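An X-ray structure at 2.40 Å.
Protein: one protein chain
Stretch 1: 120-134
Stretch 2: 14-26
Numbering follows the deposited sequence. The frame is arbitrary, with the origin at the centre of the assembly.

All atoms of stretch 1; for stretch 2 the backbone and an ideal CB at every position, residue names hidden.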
ATOM      1  N   SER A 120      36.767  -0.158  34.279  1.00 47.39           N
ATOM      2  CA  SER A 120      37.893  -1.033  34.237  1.00 52.33           C
ATOM      3  C   SER A 120      37.540  -2.265  35.072  1.00 52.77           C
ATOM      4  O   SER A 120      37.027  -2.114  36.180  1.00 48.64           O
ATOM      5  CB  SER A 120      39.069  -0.217  34.884  1.00 54.71           C
ATOM      6  OG  SER A 120      40.265  -0.949  35.065  1.00 55.63           O
ATOM      7  N   CYS A 121      37.798  -3.475  34.550  1.00 51.34           N
ATOM      8  CA  CYS A 121      37.684  -4.681  35.353  1.00 48.26           C
ATOM      9  C   CYS A 121      38.786  -4.794  36.422  1.00 54.53           C
ATOM     10  O   CYS A 121      38.634  -5.583  37.394  1.00 51.93           O
ATOM     11  CB  CYS A 121      37.672  -5.923  34.473  1.00 45.45           C
ATOM     12  SG  CYS A 121      36.225  -5.829  33.423  1.00 41.74           S
ATOM     13  N   ILE A 122      39.888  -4.039  36.284  1.00 51.06           N
ATOM     14  CA  ILE A 122      40.929  -4.188  37.340  1.00 48.77           C
ATOM     15  C   ILE A 122      40.801  -3.298  38.571  1.00 45.81           C
ATOM     16  O   ILE A 122      41.487  -3.493  39.517  1.00 57.13           O
ATOM     17  CB  ILE A 122      42.379  -4.314  36.786  1.00 57.96           C
ATOM     18  CG1 ILE A 122      42.772  -3.147  35.898  1.00 55.12           C
ATOM     19  CG2 ILE A 122      42.576  -5.692  36.069  1.00 54.66           C
ATOM     20  CD1 ILE A 122      44.233  -2.742  36.095  1.00 68.62           C
ATOM     21  N   GLY A 123      39.837  -2.389  38.626  1.00 50.73           N
ATOM     22  CA  GLY A 123      39.676  -1.638  39.867  1.00 48.64           C
ATOM     23  C   GLY A 123      39.235  -2.509  41.050  1.00 56.23           C
ATOM     24  O   GLY A 123      38.462  -3.452  40.888  1.00 66.55           O
ATOM     25  N   LYS A 124      39.697  -2.171  42.246  1.00 58.69           N
ATOM     26  CA  LYS A 124      39.337  -2.889  43.479  1.00 60.74           C
ATOM     27  C   LYS A 124      38.253  -2.154  44.327  1.00 57.94           C
ATOM     28  O   LYS A 124      38.530  -1.172  45.013  1.00 50.00           O
ATOM     29  CB  LYS A 124      40.599  -3.303  44.277  1.00 61.73           C
ATOM     30  CG  LYS A 124      41.624  -4.109  43.392  1.00 62.63           C
ATOM     31  CD  LYS A 124      43.050  -4.339  44.047  1.00 63.31           C
ATOM     32  CE  LYS A 124      43.387  -5.845  44.343  1.00 74.44           C
ATOM     33  NZ  LYS A 124      43.272  -6.933  43.212  1.00 65.73           N
ATOM     34  N   ILE A 125      36.990  -2.599  44.213  1.00 52.71           N
ATOM     35  CA  ILE A 125      35.946  -1.910  44.922  1.00 48.41           C
ATOM     36  C   ILE A 125      34.992  -2.894  45.666  1.00 56.89           C
ATOM     37  O   ILE A 125      35.071  -4.126  45.489  1.00 52.06           O
ATOM     38  CB  ILE A 125      35.169  -0.974  44.015  1.00 40.67           C
ATOM     39  CG1 ILE A 125      34.739  -1.716  42.737  1.00 43.33           C
ATOM     40  CG2 ILE A 125      36.002   0.258  43.620  1.00 43.48           C
ATOM     41  CD1 ILE A 125      33.738  -0.937  41.907  1.00 30.88           C
ATOM     42  N   PRO A 126      34.153  -2.328  46.557  1.00 56.12           N
ATOM     43  CA  PRO A 126      33.088  -3.101  47.178  1.00 55.10           C
ATOM     44  C   PRO A 126      32.155  -3.551  46.049  1.00 52.55           C
ATOM     45  O   PRO A 126      32.314  -3.094  44.895  1.00 48.24           O
ATOM     46  CB  PRO A 126      32.425  -2.129  48.182  1.00 47.72           C
ATOM     47  CG  PRO A 126      32.924  -0.753  47.803  1.00 48.09           C
ATOM     48  CD  PRO A 126      34.175  -0.925  47.015  1.00 44.42           C
ATOM     49  N   PHE A 127      31.224  -4.452  46.382  1.00 47.29           N
ATOM     50  CA  PHE A 127      30.403  -5.091  45.396  1.00 43.17           C
ATOM     51  C   PHE A 127      29.176  -5.647  46.082  1.00 46.69           C
ATOM     52  O   PHE A 127      29.197  -5.831  47.352  1.00 43.59           O
ATOM     53  CB  PHE A 127      31.215  -6.187  44.758  1.00 38.43           C
ATOM     54  CG  PHE A 127      31.739  -7.155  45.715  1.00 39.70           C
ATOM     55  CD1 PHE A 127      32.952  -6.955  46.304  1.00 36.04           C
ATOM     56  CD2 PHE A 127      31.038  -8.315  46.026  1.00 37.25           C
ATOM     57  CE1 PHE A 127      33.504  -7.890  47.205  1.00 39.85           C
ATOM     58  CE2 PHE A 127      31.613  -9.248  46.897  1.00 35.32           C
ATOM     59  CZ  PHE A 127      32.881  -8.998  47.498  1.00 38.61           C
ATOM     60  N   VAL A 128      28.114  -5.873  45.277  1.00 42.20           N
ATOM     61  CA  VAL A 128      26.883  -6.463  45.773  1.00 42.73           C
ATOM     62  C   VAL A 128      26.707  -7.858  45.283  1.00 39.80           C
ATOM     63  O   VAL A 128      26.944  -8.095  44.120  1.00 47.34           O
ATOM     64  CB  VAL A 128      25.664  -5.566  45.389  1.00 48.96           C
ATOM     65  CG1 VAL A 128      24.261  -6.164  45.847  1.00 35.70           C
ATOM     66  CG2 VAL A 128      25.842  -4.236  46.022  1.00 39.92           C
ATOM     67  N   CYS A 129      26.347  -8.801  46.181  1.00 41.12           N
ATOM     68  CA  CYS A 129      26.023 -10.186  45.818  1.00 33.12           C
ATOM     69  C   CYS A 129      24.493 -10.448  45.735  1.00 38.69           C
ATOM     70  O   CYS A 129      23.690  -9.786  46.421  1.00 37.03           O
ATOM     71  CB  CYS A 129      26.616 -11.165  46.785  1.00 36.60           C
ATOM     72  SG  CYS A 129      28.423 -11.231  46.690  1.00 45.20           S
ATOM     73  N   LYS A 130      24.079 -11.355  44.864  1.00 32.69           N
ATOM     74  CA  LYS A 130      22.664 -11.728  44.720  1.00 31.84           C
ATOM     75  C   LYS A 130      22.504 -13.214  44.510  1.00 37.63           C
ATOM     76  O   LYS A 130      23.331 -13.871  43.886  1.00 46.24           O
ATOM     77  CB  LYS A 130      21.920 -10.899  43.670  1.00 36.53           C
ATOM     78  CG  LYS A 130      20.586 -11.509  43.088  1.00 28.76           C
ATOM     79  CD  LYS A 130      20.137 -10.657  41.868  1.00 29.90           C
ATOM     80  CE  LYS A 130      18.845 -11.193  41.151  1.00 33.24           C
ATOM     81  NZ  LYS A 130      18.289 -10.230  40.165  1.00 35.14           N
ATOM     82  N   PHE A 131      21.493 -13.785  45.143  1.00 42.76           N
ATOM     83  CA  PHE A 131      21.150 -15.188  44.927  1.00 36.60           C
ATOM     84  C   PHE A 131      19.696 -15.493  45.266  1.00 38.27           C
ATOM     85  O   PHE A 131      19.065 -14.697  45.950  1.00 37.43           O
ATOM     86  CB  PHE A 131      22.075 -16.103  45.696  1.00 37.75           C
ATOM     87  CG  PHE A 131      21.708 -16.318  47.104  1.00 37.36           C
ATOM     88  CD1 PHE A 131      22.334 -15.613  48.130  1.00 39.99           C
ATOM     89  CD2 PHE A 131      20.836 -17.338  47.435  1.00 45.17           C
ATOM     90  CE1 PHE A 131      22.066 -15.847  49.484  1.00 40.37           C
ATOM     91  CE2 PHE A 131      20.542 -17.638  48.755  1.00 31.57           C
ATOM     92  CZ  PHE A 131      21.173 -16.894  49.822  1.00 40.09           C
ATOM     93  N   PRO A 132      19.142 -16.582  44.707  1.00 41.58           N
ATOM     94  CA  PRO A 132      17.738 -16.954  44.978  1.00 37.87           C
ATOM     95  C   PRO A 132      17.659 -18.020  46.065  1.00 38.51           C
ATOM     96  O   PRO A 132      18.107 -19.090  45.822  1.00 40.18           O
ATOM     97  CB  PRO A 132      17.292 -17.552  43.682  1.00 40.79           C
ATOM     98  CG  PRO A 132      18.661 -18.263  43.049  1.00 40.86           C
ATOM     99  CD  PRO A 132      19.810 -17.501  43.743  1.00 40.11           C
ATOM    100  N   PRO A 133      17.097 -17.744  47.236  1.00 41.12           N
ATOM    101  CA  PRO A 133      17.014 -18.729  48.343  1.00 42.95           C
ATOM    102  C   PRO A 133      16.056 -19.790  47.886  1.00 46.75           C
ATOM    103  O   PRO A 133      15.360 -19.515  46.912  1.00 44.60           O
ATOM    104  CB  PRO A 133      16.345 -17.909  49.482  1.00 39.45           C
ATOM    105  CG  PRO A 133      15.421 -16.985  48.711  1.00 33.11           C
ATOM    106  CD  PRO A 133      16.489 -16.472  47.617  1.00 33.55           C
ATOM    107  N   GLN A 134      16.046 -20.965  48.517  1.00 55.67           N
ATOM    108  CA  GLN A 134      15.104 -22.039  48.154  1.00 51.71           C
ATOM    109  C   GLN A 134      13.976 -22.196  49.127  1.00 53.92           C
ATOM    110  O   GLN A 134      14.078 -22.005  50.337  1.00 55.20           O
ATOM    111  CB  GLN A 134      15.795 -23.392  48.036  1.00 52.65           C
ATOM    112  CG  GLN A 134      17.225 -23.332  47.488  1.00 62.52           C
ATOM    113  CD  GLN A 134      17.920 -24.753  47.483  1.00 66.95           C
ATOM    114  OE1 GLN A 134      18.213 -25.369  48.519  1.00 62.51           O
ATOM    115  NE2 GLN A 134      18.159 -25.247  46.297  1.00 70.01           N
ATOM    116  N   UNK A  14      14.812 -12.757  45.975  1.00 38.40           N
ATOM    117  CA  UNK A  14      16.250 -13.026  46.009  1.00 40.84           C
ATOM    118  C   UNK A  14      16.825 -12.455  47.289  1.00 41.69           C
ATOM    119  O   UNK A  14      16.269 -11.515  47.849  1.00 44.76           O
ATOM    120  CB  UNK A  14      16.957 -12.436  44.787  1.00 40.84           C
ATOM    121  N   UNK A  15      17.908 -13.026  47.767  1.00 36.07           N
ATOM    122  CA  UNK A  15      18.688 -12.394  48.788  1.00 41.94           C
ATOM    123  C   UNK A  15      19.844 -11.529  48.157  1.00 45.93           C
ATOM    124  O   UNK A  15      20.433 -11.924  47.188  1.00 46.22           O
ATOM    125  CB  UNK A  15      19.246 -13.463  49.729  1.00 41.94           C
ATOM    126  N   UNK A  16      20.154 -10.394  48.790  1.00 47.74           N
ATOM    127  CA  UNK A  16      21.220  -9.441  48.440  1.00 44.48           C
ATOM    128  C   UNK A  16      22.149  -9.034  49.613  1.00 43.90           C
ATOM    129  O   UNK A  16      21.809  -9.133  50.786  1.00 43.05           O
ATOM    130  CB  UNK A  16      20.578  -8.179  47.860  1.00 44.48           C
ATOM    131  N   UNK A  17      23.341  -8.545  49.306  1.00 44.67           N
ATOM    132  CA  UNK A  17      24.191  -7.998  50.373  1.00 44.87           C
ATOM    133  C   UNK A  17      25.372  -7.288  49.735  1.00 45.41           C
ATOM    134  O   UNK A  17      25.985  -7.848  48.863  1.00 46.58           O
ATOM    135  CB  UNK A  17      24.669  -9.095  51.326  1.00 44.87           C
ATOM    136  N   UNK A  18      25.642  -6.034  50.113  1.00 39.69           N
ATOM    137  CA  UNK A  18      26.886  -5.383  49.765  1.00 38.98           C
ATOM    138  C   UNK A  18      28.051  -5.842  50.641  1.00 45.81           C
ATOM    139  O   UNK A  18      27.958  -5.879  51.849  1.00 52.42           O
ATOM    140  CB  UNK A  18      26.720  -3.866  49.870  1.00 38.98           C
ATOM    141  N   UNK A  19      29.138  -6.276  50.036  1.00 46.92           N
ATOM    142  CA  UNK A  19      30.336  -6.529  50.851  1.00 48.85           C
ATOM    143  C   UNK A  19      31.273  -5.288  50.840  1.00 52.20           C
ATOM    144  O   UNK A  19      31.793  -4.908  49.792  1.00 47.71           O
ATOM    145  CB  UNK A  19      31.077  -7.762  50.330  1.00 48.85           C
ATOM    146  N   UNK A  20      31.487  -4.664  51.992  1.00 53.34           N
ATOM    147  CA  UNK A  20      32.471  -3.628  52.020  1.00 48.52           C
ATOM    148  C   UNK A  20      33.900  -4.112  52.071  1.00 52.91           C
ATOM    149  O   UNK A  20      34.541  -3.970  53.080  1.00 67.44           O
ATOM    150  CB  UNK A  20      32.203  -2.718  53.220  1.00 48.52           C
ATOM    151  N   UNK A  21      34.412  -4.635  50.976  1.00 50.46           N
ATOM    152  CA  UNK A  21      35.741  -5.228  50.833  1.00 55.36           C
ATOM    153  C   UNK A  21      36.114  -4.874  49.399  1.00 60.10           C
ATOM    154  O   UNK A  21      35.243  -4.895  48.506  1.00 53.31           O
ATOM    155  CB  UNK A  21      35.767  -6.733  51.106  1.00 55.36           C
ATOM    156  N   UNK A  22      37.385  -4.587  49.154  1.00 56.81           N
ATOM    157  CA  UNK A  22      37.760  -4.030  47.868  1.00 55.09           C
ATOM    158  C   UNK A  22      38.304  -5.138  46.948  1.00 53.49           C
ATOM    159  O   UNK A  22      39.263  -5.802  47.306  1.00 45.88           O
ATOM    160  CB  UNK A  22      38.797  -2.920  48.052  1.00 55.09           C
ATOM    161  N   UNK A  23      37.714  -5.322  45.763  1.00 47.68           N
ATOM    162  CA  UNK A  23      38.024  -6.495  44.998  1.00 43.51           C
ATOM    163  C   UNK A  23      37.818  -6.157  43.570  1.00 46.06           C
ATOM    164  O   UNK A  23      37.117  -5.232  43.279  1.00 43.01           O
ATOM    165  CB  UNK A  23      37.180  -7.700  45.418  1.00 43.51           C
ATOM    166  N   UNK A  24      38.508  -6.831  42.669  1.00 38.90           N
ATOM    167  CA  UNK A  24      38.202  -6.525  41.298  1.00 44.38           C
ATOM    168  C   UNK A  24      37.058  -7.405  40.913  1.00 41.82           C
ATOM    169  O   UNK A  24      36.616  -8.368  41.644  1.00 41.80           O
ATOM    170  CB  UNK A  24      39.407  -6.719  40.375  1.00 44.38           C
ATOM    171  N   UNK A  25      36.608  -7.100  39.730  1.00 36.05           N
ATOM    172  CA  UNK A  25      35.364  -7.647  39.267  1.00 42.75           C
ATOM    173  C   UNK A  25      35.378  -9.183  39.268  1.00 40.41           C
ATOM    174  O   UNK A  25      34.479  -9.855  39.771  1.00 43.51           O
ATOM    175  CB  UNK A  25      35.060  -7.116  37.865  1.00 42.75           C
ATOM    176  N   UNK A  26      36.408  -9.777  38.764  1.00 35.48           N
ATOM    177  CA  UNK A  26      36.242 -11.191  38.767  1.00 43.66           C
ATOM    178  C   UNK A  26      36.488 -11.800  40.157  1.00 46.16           C
ATOM    179  O   UNK A  26      36.009 -12.909  40.467  1.00 48.42           O
ATOM    180  CB  UNK A  26      37.181 -11.814  37.732  1.00 43.66           C
TER

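Position 14 lies where stretch 1 leaves its strand. Its CA-to-CB bond points sideways, with the extended Lys 130 chain and Pro 132 close by. A flat ring or a long aliphatic chain would suit. The residue is His 14: CE of Lys 130 sits over one ring face, 3.7 Å from the centroid, and CB of Pro 132 lies 3.8 Å from ND1 of His 14.

At position 15 the backbone pairs with Phe 131, and the ideal CB comes 3.7 Å from CE1 of that ring. Something small fits: alanine, serine or cysteine. Cys 15 places its CB over the ring face and its SG 3.7 Å from CD of Pro 133; the sulfur is bonded covalently elsewhere in the structure.

Position 16 points to the sheet face bearing Val 128 and Lys 130, whose methylenes would accept many large side chains. Tyr 16 meets CD of Lys 130 with CE2 at 3.7 Å.

Position 17 shares the other face with Cys 129, but the nearest atom to the ideal CB is O of Cys 129, 5.0 Å away, so the choice is loose. Arg 17 runs out extended.

Position 18 faces Val 128 across a non-hydrogen-bonded pair, a place for beta-branched or other aliphatic residues. Ile 18 brings CB to 3.8 Å from CG2 of Val 128.

Position 19 has its CB 3.6 Å from CZ of Phe 127, with the Cys 129 sulfur beyond; an apolar chain or ring is favoured. Phe 19 sets its CB over one face of the Phe 127 ring; the two rings are near parallel but slid apart, and CE2 of Phe 19 reaches SG of Cys 129 at 3.7 Å.

Position 20 points away and tolerates polar groups; it is Asn 20. At 21, in the bulge where the register shifts by two, the CA-to-CB bond points sideways, and many side chains would do: Glu 21. Position 22 runs beside Lys 124, suiting a flexible chain; CG of Glu 22 lies 3.5 Å from O of Lys 124.

Position 23 points away overall, yet its CB lies near the Phe 127 ring. A long apolar chain could bend along it. Met 23 sets SD 3.7 Å from CE1 of Phe 127.

Position 24 precedes a helix, its CB crowded by carbonyls of Cys 121 and Gly 123. The crowding favours a compact side chain, and the N-cap position favours Asn, Asp, Ser or Thr. It is Asn 24; one water accepts from its N and from NZ of Lys 124.

Position 25 points toward stretch 1, its ideal CB 3.9 Å from O of Cys 121; several residues would suit. Trp 25 leads its ring away, while its N makes a weak hydrogen bond to O of Cys 121 at 3.4 Å. At 26 stretch 1 does not restrict the choice; polar residues suit. It is Glu 26.

Stretch 2, residues 14-26: HCYRIFNEEMNWE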
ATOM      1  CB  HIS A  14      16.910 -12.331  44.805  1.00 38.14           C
ATOM      2  CG  HIS A  14      16.481 -12.880  43.466  1.00 35.90           C
ATOM      3  ND1 HIS A  14      17.168 -13.897  42.817  1.00 35.63           N
ATOM      4  CD2 HIS A  14      15.457 -12.526  42.642  1.00 32.56           C
ATOM      5  CE1 HIS A  14      16.490 -14.251  41.732  1.00 42.11           C
ATOM      6  NE2 HIS A  14      15.469 -13.409  41.587  1.00 42.64           N
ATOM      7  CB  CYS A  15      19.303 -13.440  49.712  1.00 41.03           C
ATOM      8  SG  CYS A  15      18.205 -14.667  50.397  1.00 45.34           S
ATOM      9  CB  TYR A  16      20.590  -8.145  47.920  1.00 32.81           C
ATOM     10  CG  TYR A  16      19.612  -8.304  46.787  1.00 39.24           C
ATOM     11  CD1 TYR A  16      18.342  -8.777  47.041  1.00 37.06           C
ATOM     12  CD2 TYR A  16      19.975  -7.979  45.415  1.00 40.61           C
ATOM     13  CE1 TYR A  16      17.411  -8.899  46.067  1.00 30.67           C
ATOM     14  CE2 TYR A  16      19.080  -8.092  44.381  1.00 35.30           C
ATOM     15  CZ  TYR A  16      17.729  -8.566  44.735  1.00 39.96           C
ATOM     16  OH  TYR A  16      16.729  -8.691  43.808  1.00 31.76           O
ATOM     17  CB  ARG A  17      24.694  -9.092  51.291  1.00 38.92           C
ATOM     18  CG  ARG A  17      25.593  -8.435  52.374  1.00 34.46           C
ATOM     19  CD  ARG A  17      26.263  -9.516  53.240  1.00 38.16           C
ATOM     20  NE  ARG A  17      26.967  -9.197  54.493  1.00 56.92           N
ATOM     21  CZ  ARG A  17      27.557 -10.188  55.238  1.00 65.82           C
ATOM     22  NH1 ARG A  17      27.442 -11.495  54.862  1.00 64.81           N
ATOM     23  NH2 ARG A  17      28.238  -9.905  56.339  1.00 60.47           N
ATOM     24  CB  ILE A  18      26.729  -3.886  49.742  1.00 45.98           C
ATOM     25  CG1 ILE A  18      28.075  -3.152  49.540  1.00 44.95           C
ATOM     26  CG2 ILE A  18      25.883  -3.330  50.942  1.00 54.23           C
ATOM     27  CD1 ILE A  18      27.737  -1.760  49.256  1.00 46.32           C
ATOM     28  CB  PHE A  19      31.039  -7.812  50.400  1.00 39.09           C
ATOM     29  CG  PHE A  19      30.249  -9.018  50.734  1.00 50.30           C
ATOM     30  CD1 PHE A  19      30.451  -9.680  51.983  1.00 36.19           C
ATOM     31  CD2 PHE A  19      29.142  -9.387  49.939  1.00 41.57           C
ATOM     32  CE1 PHE A  19      29.665 -10.740  52.348  1.00 43.65           C
ATOM     33  CE2 PHE A  19      28.374 -10.529  50.295  1.00 47.91           C
ATOM     34  CZ  PHE A  19      28.599 -11.188  51.527  1.00 39.27           C
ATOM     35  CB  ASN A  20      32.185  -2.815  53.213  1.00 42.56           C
ATOM     36  CG  ASN A  20      30.968  -1.930  53.019  1.00 50.72           C
ATOM     37  OD1 ASN A  20      30.947  -0.849  52.255  1.00 42.94           O
ATOM     38  ND2 ASN A  20      29.918  -2.306  53.779  1.00 46.43           N
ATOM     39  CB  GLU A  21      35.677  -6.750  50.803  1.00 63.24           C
ATOM     40  CG  GLU A  21      36.493  -7.501  51.822  1.00 78.35           C
ATOM     41  CD  GLU A  21      35.526  -8.255  52.714  1.00 89.37           C
ATOM     42  OE1 GLU A  21      35.171  -7.636  53.750  1.00 85.08           O
ATOM     43  OE2 GLU A  21      35.074  -9.415  52.352  1.00 91.48           O
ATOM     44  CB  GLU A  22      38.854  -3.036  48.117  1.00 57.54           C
ATOM     45  CG  GLU A  22      38.314  -1.675  48.425  1.00 69.66           C
ATOM     46  CD  GLU A  22      39.384  -0.721  48.960  1.00 74.48           C
ATOM     47  OE1 GLU A  22      39.131   0.502  48.833  1.00 83.62           O
ATOM     48  OE2 GLU A  22      40.434  -1.173  49.510  1.00 73.19           O
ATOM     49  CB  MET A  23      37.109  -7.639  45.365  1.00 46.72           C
ATOM     50  CG  MET A  23      37.643  -8.507  46.555  1.00 54.92           C
ATOM     51  SD  MET A  23      36.609  -9.933  46.771  1.00 53.56           S
ATOM     52  CE  MET A  23      36.885 -10.468  48.473  1.00 58.26           C
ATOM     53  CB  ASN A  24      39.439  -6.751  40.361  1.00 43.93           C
ATOM     54  CG  ASN A  24      39.942  -8.172  40.396  1.00 42.89           C
ATOM     55  OD1 ASN A  24      41.119  -8.450  40.111  1.00 48.41           O
ATOM     56  ND2 ASN A  24      39.036  -9.097  40.684  1.00 40.80           N
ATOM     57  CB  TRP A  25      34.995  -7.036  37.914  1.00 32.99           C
ATOM     58  CG  TRP A  25      33.628  -7.335  37.466  1.00 27.31           C
ATOM     59  CD1 TRP A  25      32.519  -6.486  37.423  1.00 29.91           C
ATOM     60  CD2 TRP A  25      33.207  -8.574  36.914  1.00 34.06           C
ATOM     61  NE1 TRP A  25      31.441  -7.143  36.829  1.00 37.72           N
ATOM     62  CE2 TRP A  25      31.844  -8.429  36.509  1.00 34.12           C
ATOM     63  CE3 TRP A  25      33.873  -9.785  36.630  1.00 37.09           C
ATOM     64  CZ2 TRP A  25      31.143  -9.469  35.889  1.00 38.96           C
ATOM     65  CZ3 TRP A  25      33.165 -10.835  36.030  1.00 38.34           C
ATOM     66  CH2 TRP A  25      31.813 -10.668  35.627  1.00 30.86           C
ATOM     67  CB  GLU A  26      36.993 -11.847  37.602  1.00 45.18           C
ATOM     68  CG  GLU A  26      38.334 -12.376  38.001  1.00 59.29           C
ATOM     69  CD  GLU A  26      39.462 -12.239  36.955  1.00 63.08           C
ATOM     70  OE1 GLU A  26      40.615 -12.175  37.459  1.00 52.60           O
ATOM     71  OE2 GLU A  26      39.216 -12.195  35.692  1.00 62.28           O
TER
HETATM   72  O   HOH W   1      40.661  -8.401  43.688  1.00 49.25           O
HETATM   73  O   HOH W   2      38.589  -8.280  37.196  1.00 49.98           O
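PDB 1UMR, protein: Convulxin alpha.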